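Local coordinates for halotolerant alpha-type carbonic anhydrase (dCA II) (Dunaliella salina, PDB 1Y7W), which catalyses, as a salt-tolerant zinc enzyme of the alpha class, the reversible hydration of carbon dioxide to bicarbonate, at residues 149-154 and 169-174. Numbering follows the deposited sequence.
Sequences LHIVMQ and IGIMYK. With ZN (zinc ion), chain D.
Leu149 and Ile151 pair with Ile171 and Ile169 across an antiparallel beta hairpin in the central sheet of the alpha-carbonic anhydrase fold, showing how a beta ladder can present a metal ligand on one face and apolar side chains on the other. Two hydrogen-bonded pairs flank one non-hydrogen-bonded pair, His150 with Gly170. Leu149 N reaches Ile171 O at 2.8 Å and the return bond runs from Ile171 N to Leu149 O; Ile151 and Ile169 exchange the same two bonds, with Ile169 N 2.9 Å from Ile151 O. The CA atoms of the central pair make weaker CA-H...O contacts to flanking carbonyls: Gly170 CA lies 3.3 Å from Leu149 O, and His150 CA faces Ile169 O.

Apolar packing occupies the sheet face opposite the zinc. Leu149, its CG anti to the backbone N (chi1 158°), lies alongside Ile171, and its CD2 meets Ile171 CD1 at 3.8 Å. That same Ile171 methyl also touches Ile151 CD1. Leu149 CB lies in the plane of the Tyr173 ring, at its edge, 3.9 Å from CE1. At the other end of the ladder, Met153, bent at chi3 (-60°), brings its CE methyl to Ile169 CD1. Phe129 of the neighbouring strand 120-133 packs against Leu149 and Ile151.

The other face carries the catalytic metal. His130 and His132 complete the protein ligands of the zinc, while His150 NE2, the likely donor since ND1 is taken by the metal, is hydrogen-bonded to Glu148 OE2, which would help hold the ring's rotation. Gly170 CA sits at the edge of that imidazole, near its plane, and His150 ND1 binds the zinc at 2.0 Å; a water oxygen also binds, 1.9 Å from the zinc.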
loop_
_atom_site.group_PDB
_atom_site.type_symbol
_atom_site.label_atom_id
_atom_site.label_comp_id
_atom_site.label_asym_id
_atom_site.label_seq_id
_atom_site.Cartn_x
_atom_site.Cartn_y
_atom_site.Cartn_z
ATOM N N LEU A 149 1.895 -1.303 4.722
ATOM C CA LEU A 149 2.547 -1.327 3.421
ATOM C C LEU A 149 1.512 -1.548 2.298
ATOM O O LEU A 149 0.660 -2.411 2.416
ATOM C CB LEU A 149 3.552 -2.479 3.416
ATOM C CG LEU A 149 3.974 -3.048 2.038
ATOM C CD1 LEU A 149 4.722 -1.990 1.321
ATOM C CD2 LEU A 149 4.906 -4.284 2.229
ATOM N N HIS A 150 1.574 -0.739 1.242
ATOM C CA HIS A 150 0.695 -0.861 0.086
ATOM C C HIS A 150 1.530 -1.200 -1.174
ATOM O O HIS A 150 2.350 -0.404 -1.584
ATOM C CB HIS A 150 -0.067 0.461 -0.156
ATOM C CG HIS A 150 -1.174 0.719 0.839
ATOM N ND1 HIS A 150 -1.760 1.966 1.005
ATOM C CD2 HIS A 150 -1.727 -0.086 1.779
ATOM C CE1 HIS A 150 -2.613 1.914 2.012
ATOM N NE2 HIS A 150 -2.612 0.681 2.505
ATOM N N ILE A 151 1.329 -2.399 -1.721
ATOM C CA ILE A 151 1.943 -2.826 -2.981
ATOM C C ILE A 151 0.830 -2.545 -3.984
ATOM O O ILE A 151 -0.260 -3.166 -3.940
ATOM C CB ILE A 151 2.264 -4.316 -2.998
ATOM C CG1 ILE A 151 3.253 -4.633 -1.871
ATOM C CG2 ILE A 151 2.911 -4.695 -4.365
ATOM C CD1 ILE A 151 3.508 -6.126 -1.702
ATOM N N VAL A 152 1.092 -1.595 -4.873
ATOM C CA VAL A 152 0.111 -1.121 -5.852
ATOM C C VAL A 152 0.315 -1.816 -7.196
ATOM O O VAL A 152 1.439 -1.811 -7.683
ATOM C CB VAL A 152 0.299 0.354 -6.079
ATOM C CG1 VAL A 152 -0.731 0.863 -7.144
ATOM C CG2 VAL A 152 0.104 1.124 -4.710
ATOM N N MET A 153 -0.729 -2.445 -7.737
ATOM C CA MET A 153 -0.610 -3.138 -9.036
ATOM C C MET A 153 -1.623 -2.559 -10.015
ATOM O O MET A 153 -2.717 -2.159 -9.621
ATOM C CB MET A 153 -0.825 -4.645 -8.850
ATOM C CG MET A 153 0.056 -5.199 -7.737
ATOM S SD MET A 153 -0.022 -6.959 -7.518
ATOM C CE MET A 153 -1.660 -7.237 -7.150
ATOM N N GLN A 154 -1.276 -2.546 -11.319
ATOM C CA GLN A 154 -2.161 -1.984 -12.349
ATOM C C GLN A 154 -2.467 -3.127 -13.350
ATOM O O GLN A 154 -1.590 -3.932 -13.676
ATOM C CB GLN A 154 -1.396 -0.848 -13.073
ATOM C CG GLN A 154 -2.118 -0.146 -14.215
ATOM C CD GLN A 154 -1.270 1.004 -14.699
ATOM O OE1 GLN A 154 -1.286 2.066 -14.097
ATOM N NE2 GLN A 154 -0.421 0.754 -15.698
ATOM N N ILE A 169 -2.334 -4.527 -2.427
ATOM C CA ILE A 169 -2.133 -5.482 -1.366
ATOM C C ILE A 169 -1.734 -4.675 -0.150
ATOM O O ILE A 169 -0.838 -3.848 -0.234
ATOM C CB ILE A 169 -1.042 -6.478 -1.746
ATOM C CG1 ILE A 169 -1.663 -7.444 -2.786
ATOM C CG2 ILE A 169 -0.554 -7.241 -0.544
ATOM C CD1 ILE A 169 -0.680 -8.381 -3.518
ATOM N N GLY A 170 -2.413 -4.904 0.966
ATOM C CA GLY A 170 -2.106 -4.114 2.155
ATOM C C GLY A 170 -1.519 -5.065 3.170
ATOM O O GLY A 170 -2.125 -6.102 3.397
ATOM N N ILE A 171 -0.376 -4.718 3.758
ATOM C CA ILE A 171 0.307 -5.561 4.733
ATOM C C ILE A 171 0.570 -4.747 6.001
ATOM O O ILE A 171 1.134 -3.674 5.920
ATOM C CB ILE A 171 1.642 -6.060 4.145
ATOM C CG1 ILE A 171 1.314 -7.038 2.981
ATOM C CG2 ILE A 171 2.498 -6.838 5.217
ATOM C CD1 ILE A 171 2.501 -7.276 1.993
ATOM N N MET A 172 0.161 -5.289 7.165
ATOM C CA MET A 172 0.340 -4.595 8.456
ATOM C C MET A 172 1.608 -5.039 9.193
ATOM O O MET A 172 2.092 -6.156 9.005
ATOM C CB MET A 172 -0.841 -4.944 9.384
ATOM C CG MET A 172 -2.190 -4.618 8.794
ATOM S SD MET A 172 -2.301 -2.820 8.578
ATOM C CE MET A 172 -4.082 -2.632 8.278
ATOM N N TYR A 173 2.099 -4.171 10.071
ATOM C CA TYR A 173 3.220 -4.500 10.929
ATOM C C TYR A 173 2.779 -4.134 12.339
ATOM O O TYR A 173 2.286 -3.027 12.534
ATOM C CB TYR A 173 4.442 -3.660 10.646
ATOM C CG TYR A 173 5.024 -3.884 9.285
ATOM C CD1 TYR A 173 4.372 -3.384 8.138
ATOM C CD2 TYR A 173 6.223 -4.619 9.127
ATOM C CE1 TYR A 173 4.924 -3.633 6.837
ATOM C CE2 TYR A 173 6.774 -4.866 7.853
ATOM C CZ TYR A 173 6.114 -4.370 6.719
ATOM O OH TYR A 173 6.646 -4.648 5.472
ATOM N N LYS A 174 2.892 -5.073 13.272
ATOM C CA LYS A 174 2.580 -4.772 14.674
ATOM C C LYS A 174 3.897 -4.500 15.445
ATOM O O LYS A 174 4.986 -5.012 15.092
ATOM C CB LYS A 174 1.859 -5.952 15.339
ATOM C CG LYS A 174 2.675 -7.227 15.423
ATOM C CD LYS A 174 1.967 -8.295 16.283
ATOM C CE LYS A 174 2.789 -9.612 16.308
ATOM N NZ LYS A 174 2.092 -10.753 17.039
HETATM ZN ZN ZN D . -1.224 3.791 0.250
HETATM O O HOH W 1 -2.223 5.241 -0.495
#